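Local coordinates for sortase family protein (Streptococcus agalactiae, PDB 4D7W) that probably acts as a pilus-associated class C sortase, a cysteine transpeptidase taking part in the assembly of type 2b pili on the bacterial surface, at residues Y20-I24 with L138-Y142; A27-N31 with S97-G101; G64-K70 with D131-S136. Residues are numbered along the deposited sequence.

Contact 1. Residues Y20-I24 with L138-Y142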
loop_
_atom_site.group_PDB
_atom_site.type_symbol
_atom_site.label_atom_id
_atom_site.label_comp_id
_atom_site.label_asym_id
_atom_site.label_seq_id
_atom_site.Cartn_x
_atom_site.Cartn_y
_atom_site.Cartn_z
ATOM N N TYR A 20 19.479 2.395 5.146
ATOM C CA TYR A 20 18.081 2.425 5.606
ATOM C C TYR A 20 17.694 3.847 5.952
ATOM O O TYR A 20 16.652 4.327 5.532
ATOM C CB TYR A 20 17.838 1.548 6.844
ATOM C CG TYR A 20 18.147 0.081 6.681
ATOM C CD1 TYR A 20 17.874 -0.588 5.495
ATOM C CD2 TYR A 20 18.722 -0.639 7.728
ATOM C CE1 TYR A 20 18.168 -1.944 5.350
ATOM C CE2 TYR A 20 19.021 -1.988 7.600
ATOM C CZ TYR A 20 18.743 -2.643 6.412
ATOM O OH TYR A 20 19.053 -3.993 6.289
ATOM N N LYS A 21 18.549 4.511 6.732
ATOM C CA LYS A 21 18.252 5.852 7.230
ATOM C C LYS A 21 17.977 6.854 6.120
ATOM O O LYS A 21 17.045 7.648 6.215
ATOM C CB LYS A 21 19.400 6.375 8.106
ATOM C CG LYS A 21 19.340 5.931 9.558
ATOM C CD LYS A 21 20.467 6.568 10.381
ATOM C CE LYS A 21 20.643 5.854 11.720
ATOM N NZ LYS A 21 21.696 6.481 12.574
ATOM N N LYS A 22 18.809 6.842 5.083
ATOM C CA LYS A 22 18.618 7.746 3.956
ATOM C C LYS A 22 17.250 7.506 3.314
ATOM O O LYS A 22 16.459 8.430 3.132
ATOM C CB LYS A 22 19.734 7.566 2.930
ATOM C CG LYS A 22 19.592 8.433 1.686
ATOM C CD LYS A 22 20.913 8.510 0.919
ATOM C CE LYS A 22 20.721 8.881 -0.550
ATOM N NZ LYS A 22 20.345 7.701 -1.397
ATOM N N ILE A 23 16.968 6.256 2.984
ATOM C CA ILE A 23 15.717 5.931 2.305
ATOM C C ILE A 23 14.483 6.180 3.184
ATOM O O ILE A 23 13.489 6.773 2.732
ATOM C CB ILE A 23 15.737 4.460 1.806
ATOM C CG1 ILE A 23 16.876 4.280 0.794
ATOM C CG2 ILE A 23 14.398 4.111 1.165
ATOM C CD1 ILE A 23 17.212 2.839 0.438
ATOM N N ILE A 24 14.535 5.755 4.440
ATOM C CA ILE A 24 13.400 5.980 5.325
ATOM C C ILE A 24 13.161 7.466 5.548
ATOM O O ILE A 24 12.020 7.934 5.463
ATOM C CB ILE A 24 13.583 5.275 6.691
ATOM C CG1 ILE A 24 13.389 3.774 6.546
ATOM C CG2 ILE A 24 12.579 5.793 7.711
ATOM C CD1 ILE A 24 12.050 3.380 5.914
ATOM N N LEU A 138 11.889 -2.375 3.943
ATOM C CA LEU A 138 13.262 -2.488 4.425
ATOM C C LEU A 138 13.304 -3.446 5.624
ATOM O O LEU A 138 12.779 -4.566 5.564
ATOM C CB LEU A 138 13.818 -1.108 4.794
ATOM C CG LEU A 138 13.795 -0.144 3.600
ATOM C CD1 LEU A 138 14.413 1.181 3.949
ATOM C CD2 LEU A 138 14.504 -0.760 2.401
ATOM N N ASN A 139 13.900 -2.995 6.720
ATOM C CA ASN A 139 14.002 -3.823 7.914
ATOM C C ASN A 139 12.883 -3.568 8.928
ATOM O O ASN A 139 13.000 -3.947 10.093
ATOM C CB ASN A 139 15.359 -3.593 8.589
ATOM C CG ASN A 139 15.524 -2.156 9.105
ATOM O OD1 ASN A 139 15.078 -1.193 8.467
ATOM N ND2 ASN A 139 16.170 -2.012 10.266
ATOM N N GLU A 140 11.807 -2.917 8.504
ATOM C CA GLU A 140 10.801 -2.495 9.471
ATOM C C GLU A 140 9.402 -2.997 9.182
ATOM O O GLU A 140 9.061 -3.318 8.053
ATOM C CB GLU A 140 10.797 -0.975 9.568
ATOM C CG GLU A 140 11.889 -0.467 10.521
ATOM C CD GLU A 140 12.347 0.930 10.192
ATOM O OE1 GLU A 140 11.889 1.471 9.165
ATOM O OE2 GLU A 140 13.163 1.486 10.954
ATOM N N THR A 141 8.589 -3.033 10.223
ATOM C CA THR A 141 7.232 -3.538 10.132
ATOM C C THR A 141 6.249 -2.432 10.475
ATOM O O THR A 141 6.487 -1.636 11.400
ATOM C CB THR A 141 7.031 -4.737 11.058
ATOM O OG1 THR A 141 7.773 -5.846 10.544
ATOM C CG2 THR A 141 5.570 -5.125 11.115
ATOM N N TYR A 142 5.178 -2.361 9.690
ATOM C CA TYR A 142 4.105 -1.388 9.882
ATOM C C TYR A 142 2.783 -2.118 10.001
ATOM O O TYR A 142 2.397 -2.826 9.086
ATOM C CB TYR A 142 4.058 -0.390 8.716
ATOM C CG TYR A 142 5.356 0.343 8.562
ATOM C CD1 TYR A 142 6.428 -0.244 7.890
ATOM C CD2 TYR A 142 5.534 1.603 9.121
ATOM C CE1 TYR A 142 7.647 0.399 7.783
ATOM C CE2 TYR A 142 6.746 2.263 9.004
ATOM C CZ TYR A 142 7.791 1.655 8.331
ATOM O OH TYR A 142 8.982 2.303 8.206
#
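Leu138, the residue most covered by this contact (92 Å² of its surface), sits at a tight reversal of the chain and points its side chain at one face of helix 17-31. Its CD1 lies 3.8 Å from Ile24 CD1 and 4.0 Å from Ile23 CG2, while its CB is 4.1 Å from Tyr20 CD1, so three helix residues line one side of the leucine. Tyr20 and Ile24 are one turn apart, as the 2.8 Å hydrogen bond from Ile24 N to Tyr20 O confirms, and both therefore face the turn. Tyr20 supplies the outer wall: Asn139 OD1 rests over a face of its ring, 3.8 Å from CD2, and its hydroxyl is bonded to the backbone oxygen of Val12. Ile24 reaches further along the strand, its CD1 lying 3.8 Å from Glu140 OE1 and 4.0 Å from Tyr142 OH. No hydrogen bond joins the two segments; the contact consists of van der Waals approaches, mostly apolar, round Leu138. The backbone angles of Leu138 (56°/-128°) and Asn139 (-95°/16°) are close to those of a type II' turn. They identify the tip of a beta hairpin, here linking strands 132-137 and 140-152 of the sortase beta-barrel and docked against a helix of the N-terminal region.

Contact 2. Residues A27-N31 with S97-G101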
loop_
_atom_site.group_PDB
_atom_site.type_symbol
_atom_site.label_atom_id
_atom_site.label_comp_id
_atom_site.label_asym_id
_atom_site.label_seq_id
_atom_site.Cartn_x
_atom_site.Cartn_y
_atom_site.Cartn_z
ATOM N N ALA A 27 11.529 9.104 2.703
ATOM C CA ALA A 27 10.123 8.696 2.589
ATOM C C ALA A 27 9.295 9.435 3.628
ATOM O O ALA A 27 8.191 9.856 3.349
ATOM C CB ALA A 27 9.985 7.188 2.744
ATOM N N LYS A 28 9.864 9.651 4.812
ATOM C CA LYS A 28 9.173 10.424 5.837
ATOM C C LYS A 28 8.984 11.862 5.399
ATOM O O LYS A 28 7.921 12.448 5.576
ATOM C CB LYS A 28 9.934 10.367 7.155
ATOM C CG LYS A 28 9.963 8.989 7.766
ATOM C CD LYS A 28 10.567 9.062 9.156
ATOM C CE LYS A 28 10.538 7.718 9.827
ATOM N NZ LYS A 28 11.180 7.845 11.170
ATOM N N GLU A 29 10.029 12.441 4.833
ATOM C CA GLU A 29 9.938 13.797 4.335
ATOM C C GLU A 29 8.844 13.871 3.272
ATOM O O GLU A 29 8.014 14.773 3.277
ATOM C CB GLU A 29 11.277 14.245 3.764
ATOM C CG GLU A 29 11.384 15.721 3.602
ATOM C CD GLU A 29 11.403 16.440 4.937
ATOM O OE1 GLU A 29 11.601 15.777 5.983
ATOM O OE2 GLU A 29 11.223 17.673 4.938
ATOM N N TYR A 30 8.853 12.905 2.361
ATOM C CA TYR A 30 7.836 12.827 1.320
ATOM C C TYR A 30 6.426 12.822 1.907
ATOM O O TYR A 30 5.580 13.617 1.513
ATOM C CB TYR A 30 8.062 11.583 0.481
ATOM C CG TYR A 30 7.106 11.421 -0.685
ATOM C CD1 TYR A 30 7.407 11.955 -1.941
ATOM C CD2 TYR A 30 5.922 10.703 -0.542
ATOM C CE1 TYR A 30 6.554 11.785 -3.018
ATOM C CE2 TYR A 30 5.056 10.526 -1.611
ATOM C CZ TYR A 30 5.378 11.070 -2.849
ATOM O OH TYR A 30 4.516 10.897 -3.906
ATOM N N ASN A 31 6.179 11.935 2.866
ATOM C CA ASN A 31 4.840 11.803 3.439
ATOM C C ASN A 31 4.395 13.014 4.268
ATOM O O ASN A 31 3.230 13.119 4.665
ATOM C CB ASN A 31 4.774 10.543 4.300
ATOM C CG ASN A 31 4.244 9.347 3.541
ATOM O OD1 ASN A 31 4.105 9.387 2.320
ATOM N ND2 ASN A 31 3.964 8.266 4.259
ATOM N N SER A 97 -0.287 8.532 0.223
ATOM C CA SER A 97 0.905 8.527 1.051
ATOM C C SER A 97 1.657 7.192 0.918
ATOM O O SER A 97 1.036 6.146 0.735
ATOM C CB SER A 97 0.542 8.781 2.524
ATOM O OG SER A 97 -0.346 9.883 2.661
ATOM N N LEU A 98 2.987 7.231 1.004
ATOM C CA LEU A 98 3.800 5.998 1.047
ATOM C C LEU A 98 3.357 5.123 2.220
ATOM O O LEU A 98 2.981 5.648 3.261
ATOM C CB LEU A 98 5.306 6.323 1.173
ATOM C CG LEU A 98 5.856 7.175 0.032
ATOM C CD1 LEU A 98 7.279 7.720 0.322
ATOM C CD2 LEU A 98 5.817 6.363 -1.265
ATOM N N PRO A 99 3.403 3.791 2.050
ATOM C CA PRO A 99 2.904 2.841 3.053
ATOM C C PRO A 99 3.735 2.726 4.338
ATOM O O PRO A 99 3.597 1.733 5.038
ATOM C CB PRO A 99 2.904 1.504 2.292
ATOM C CG PRO A 99 3.917 1.694 1.203
ATOM C CD PRO A 99 3.742 3.120 0.782
ATOM N N ILE A 100 4.574 3.707 4.651
ATOM C CA ILE A 100 5.233 3.735 5.963
ATOM C C ILE A 100 4.433 4.593 6.954
ATOM O O ILE A 100 4.857 4.824 8.083
ATOM C CB ILE A 100 6.655 4.273 5.869
ATOM C CG1 ILE A 100 6.646 5.692 5.283
ATOM C CG2 ILE A 100 7.507 3.340 5.019
ATOM C CD1 ILE A 100 7.889 6.512 5.624
ATOM N N GLY A 101 3.278 5.088 6.524
ATOM C CA GLY A 101 2.447 5.893 7.406
ATOM C C GLY A 101 3.132 7.161 7.880
ATOM O O GLY A 101 3.976 7.721 7.170
#
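The side-chain amide of Asn31 pairs with the backbone of Leu98 much as a peptide group would: OD1 accepts from Leu98 N at 2.8 Å, and ND2 donates to Leu98 O at 3.0 Å. A further hydrogen bond, from Asn31 ND2 to Gly101 O at 3.0 Å, has an N-H...O angle of 160°, against 169° for the bond from ND2 to Leu98 O, so both are nearly straight. One asparagine thus ties helix 17-31 to a beta turn at 98-101, in the loop that leads into strand 105-115 of the sortase barrel. That turn's own closing bond, Gly101 N to Leu98 O, is weak at 3.3 Å, and Asn31 ND2 bonds to the same Leu98 O as well as to Gly101 O. Gly101 has a positive phi of 61°, which favours glycine.

Around this polar centre lies an apolar layer. Leu98 and Ile100 both project toward the helix, whereas Pro99 between them turns away. Ala27, one helical turn before Asn31, has a small side chain that admits both: its CB lies 3.7 Å from Leu98 CD1 and 3.6 Å from Ile100 CD1. Tyr30, on the helix, meets Leu98, with Tyr30 CD2 3.4 Å from Leu98 CD1, and helix 45-52 adds Tyr51 against both residues. At the start of the segment, Ser97 OG is bonded to the backbone nitrogen of His106 in strand 105-115. At the outer margin, the base of Lys28 touches the isoleucine tip, with Lys28 N 3.8 Å and CG 3.9 Å from Ile100 CD1.

Contact 3. Residues G64-K70 with D131-S136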
loop_
_atom_site.group_PDB
_atom_site.type_symbol
_atom_site.label_atom_id
_atom_site.label_comp_id
_atom_site.label_asym_id
_atom_site.label_seq_id
_atom_site.Cartn_x
_atom_site.Cartn_y
_atom_site.Cartn_z
ATOM N N GLY A 64 8.488 -3.344 -1.010
ATOM C CA GLY A 64 8.302 -4.189 0.156
ATOM C C GLY A 64 7.151 -5.155 -0.086
ATOM O O GLY A 64 6.848 -5.478 -1.220
ATOM N N TYR A 65 6.518 -5.632 0.977
ATOM C CA TYR A 65 5.488 -6.635 0.821
ATOM C C TYR A 65 4.464 -6.544 1.932
ATOM O O TYR A 65 4.761 -6.082 3.039
ATOM C CB TYR A 65 6.094 -8.042 0.765
ATOM C CG TYR A 65 6.888 -8.479 1.979
ATOM C CD1 TYR A 65 8.246 -8.174 2.106
ATOM C CD2 TYR A 65 6.291 -9.236 2.984
ATOM C CE1 TYR A 65 8.977 -8.596 3.216
ATOM C CE2 TYR A 65 7.014 -9.658 4.104
ATOM C CZ TYR A 65 8.354 -9.338 4.211
ATOM O OH TYR A 65 9.064 -9.756 5.325
ATOM N N ILE A 66 3.254 -6.991 1.617
ATOM C CA ILE A 66 2.145 -6.943 2.553
ATOM C C ILE A 66 1.787 -8.354 3.008
ATOM O O ILE A 66 1.881 -9.309 2.237
ATOM C CB ILE A 66 0.911 -6.267 1.933
ATOM C CG1 ILE A 66 -0.213 -6.145 2.964
ATOM C CG2 ILE A 66 0.451 -7.027 0.691
ATOM C CD1 ILE A 66 -1.457 -5.472 2.411
ATOM N N SER A 67 1.392 -8.470 4.273
ATOM C CA SER A 67 1.046 -9.755 4.884
ATOM C C SER A 67 -0.321 -9.671 5.527
ATOM O O SER A 67 -0.565 -8.785 6.353
ATOM C CB SER A 67 2.069 -10.162 5.945
ATOM O OG SER A 67 3.326 -10.427 5.366
ATOM N N ILE A 68 -1.198 -10.594 5.152
ATOM C CA ILE A 68 -2.552 -10.641 5.681
ATOM C C ILE A 68 -2.853 -12.060 6.124
ATOM O O ILE A 68 -3.553 -12.803 5.418
ATOM C CB ILE A 68 -3.588 -10.191 4.643
ATOM C CG1 ILE A 68 -3.089 -8.946 3.911
ATOM C CG2 ILE A 68 -4.935 -9.940 5.310
ATOM C CD1 ILE A 68 -4.040 -8.451 2.862
ATOM N N PRO A 69 -2.313 -12.436 7.293
ATOM C CA PRO A 69 -2.346 -13.780 7.878
ATOM C C PRO A 69 -3.716 -14.420 7.833
ATOM O O PRO A 69 -3.806 -15.620 7.605
ATOM C CB PRO A 69 -1.917 -13.534 9.326
ATOM C CG PRO A 69 -0.977 -12.379 9.218
ATOM C CD PRO A 69 -1.568 -11.489 8.147
ATOM N N LYS A 70 -4.766 -13.637 8.045
ATOM C CA LYS A 70 -6.095 -14.213 8.122
ATOM C C LYS A 70 -6.510 -14.883 6.807
ATOM O O LYS A 70 -7.197 -15.905 6.821
ATOM C CB LYS A 70 -7.119 -13.152 8.519
ATOM C CG LYS A 70 -8.467 -13.763 8.839
ATOM C CD LYS A 70 -9.512 -12.718 9.161
ATOM C CE LYS A 70 -10.776 -13.372 9.692
ATOM N NZ LYS A 70 -11.849 -12.366 9.914
ATOM N N ASP A 131 -9.337 -7.002 12.632
ATOM C CA ASP A 131 -8.278 -7.813 12.030
ATOM C C ASP A 131 -7.065 -6.943 11.730
ATOM O O ASP A 131 -7.203 -5.734 11.594
ATOM C CB ASP A 131 -8.776 -8.503 10.755
ATOM C CG ASP A 131 -9.822 -9.577 11.048
ATOM O OD1 ASP A 131 -9.857 -10.075 12.194
ATOM O OD2 ASP A 131 -10.600 -9.927 10.140
ATOM N N HIS A 132 -5.892 -7.562 11.633
ATOM C CA HIS A 132 -4.633 -6.842 11.353
ATOM C C HIS A 132 -3.982 -7.267 10.041
ATOM O O HIS A 132 -4.116 -8.411 9.608
ATOM C CB HIS A 132 -3.593 -7.071 12.466
ATOM C CG HIS A 132 -3.987 -6.546 13.813
ATOM N ND1 HIS A 132 -3.067 -6.319 14.814
ATOM C CD2 HIS A 132 -5.192 -6.213 14.331
ATOM C CE1 HIS A 132 -3.686 -5.864 15.888
ATOM N NE2 HIS A 132 -4.977 -5.791 15.623
ATOM N N TRP A 133 -3.234 -6.352 9.428
ATOM C CA TRP A 133 -2.215 -6.742 8.453
ATOM C C TRP A 133 -0.925 -5.942 8.703
ATOM O O TRP A 133 -0.893 -5.009 9.520
ATOM C CB TRP A 133 -2.710 -6.560 7.013
ATOM C CG TRP A 133 -2.839 -5.137 6.550
ATOM C CD1 TRP A 133 -1.869 -4.377 5.978
ATOM C CD2 TRP A 133 -4.020 -4.325 6.583
ATOM N NE1 TRP A 133 -2.359 -3.131 5.668
ATOM C CE2 TRP A 133 -3.682 -3.077 6.022
ATOM C CE3 TRP A 133 -5.334 -4.537 7.025
ATOM C CZ2 TRP A 133 -4.606 -2.031 5.907
ATOM C CZ3 TRP A 133 -6.252 -3.500 6.906
ATOM C CH2 TRP A 133 -5.879 -2.262 6.356
ATOM N N THR A 134 0.149 -6.351 8.044
ATOM C CA THR A 134 1.416 -5.641 8.142
ATOM C C THR A 134 1.983 -5.419 6.748
ATOM O O THR A 134 1.739 -6.211 5.829
ATOM C CB THR A 134 2.447 -6.406 8.978
ATOM O OG1 THR A 134 2.755 -7.645 8.332
ATOM C CG2 THR A 134 1.927 -6.682 10.388
ATOM N N VAL A 135 2.696 -4.313 6.590
ATOM C CA VAL A 135 3.531 -4.102 5.427
ATOM C C VAL A 135 4.967 -4.079 5.947
ATOM O O VAL A 135 5.256 -3.518 7.011
ATOM C CB VAL A 135 3.172 -2.800 4.660
ATOM C CG1 VAL A 135 1.759 -2.897 4.066
ATOM C CG2 VAL A 135 3.236 -1.632 5.570
ATOM N N SER A 136 5.850 -4.748 5.220
ATOM C CA SER A 136 7.249 -4.822 5.596
ATOM C C SER A 136 8.020 -4.012 4.588
ATOM O O SER A 136 7.903 -4.245 3.390
ATOM C CB SER A 136 7.721 -6.268 5.633
ATOM O OG SER A 136 6.855 -7.022 6.468
HETATM O O HOH W 1 4.472 -7.766 5.992
HETATM O O HOH W 2 -4.899 -11.010 9.210
#
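Strands 64-68 and 132-136 run side by side with their axes 4.7 Å apart and their directions at 166°, and their side chains interlock differently on the two faces. On the face carrying Tyr65, Ser67, Thr134 and Ser136, the phenol ring lies across its neighbour: Ser136 CB is 3.7 Å from the ring centroid of Tyr65 and 21° off its normal, a CH-pi contact. Beside it, the short side chains of three residues leave a hollow filled by one water, placed 3.0 Å from Ser67 OG, 2.9 Å from Thr134 OG1 and 2.5 Å from Ser136 OG. The reverse face is apolar. Ile66 fits between two neighbours, its CD1 3.8 Å from Trp133 CD1 and its CG1 4.0 Å from Val135 CG1, while Ile68 CG1 approaches Trp133 CB at 3.9 Å; Leu171 of strand 167-175 packs on Ile66, Ile68 and Trp133.

Gly64 allows the close start, since its CA is 3.3 Å from Ser136 O and a CB would collide with that oxygen. Hydrogen bonds pair Tyr65 with Ser136 (N to O 3.1 Å, O to N 2.8 Å) and Ser67 with Thr134 (N to O 2.8 Å, O to N 3.0 Å). Beyond Ile68 a second water bridges Lys70 N (2.9 Å) and His132 O (2.7 Å), and a salt bridge from Lys70 NZ to Asp131 OD2 (2.7 Å) closes the end. Antiparallel pairing of Tyr65, Ile66 and Ser67 with Ser136, Val135 and Thr134 thus joins two neighbouring strands of the mixed sheet that forms the sortase beta-barrel.

Overall arrangement
Contacts 1 and 2 share helix 17-31, and their centres are 11 Å apart; contact 3 lies about 16 Å from the first and 17 Å from the second, centre to centre. The segments follow the chain as 20-24, 27-31, 64-70, 97-101, 131-136 and 138-142, so contact 1 spans the other two, whereas contacts 2 and 3 alternate. Strands 132-137 and 140-152, adjacent in one mixed sheet, connect contacts 1 and 3, with Tyr142 N 2.9 Å from Val135 O. Tyr142 CE2 also lies 3.3 Å from Ile100 O, and Pro99 O is 3.4 Å from Val135 CG2. Helix 17-31 thus meets the barrel at two places, the hairpin at 138-142 and the loop 97-101, which touch each other.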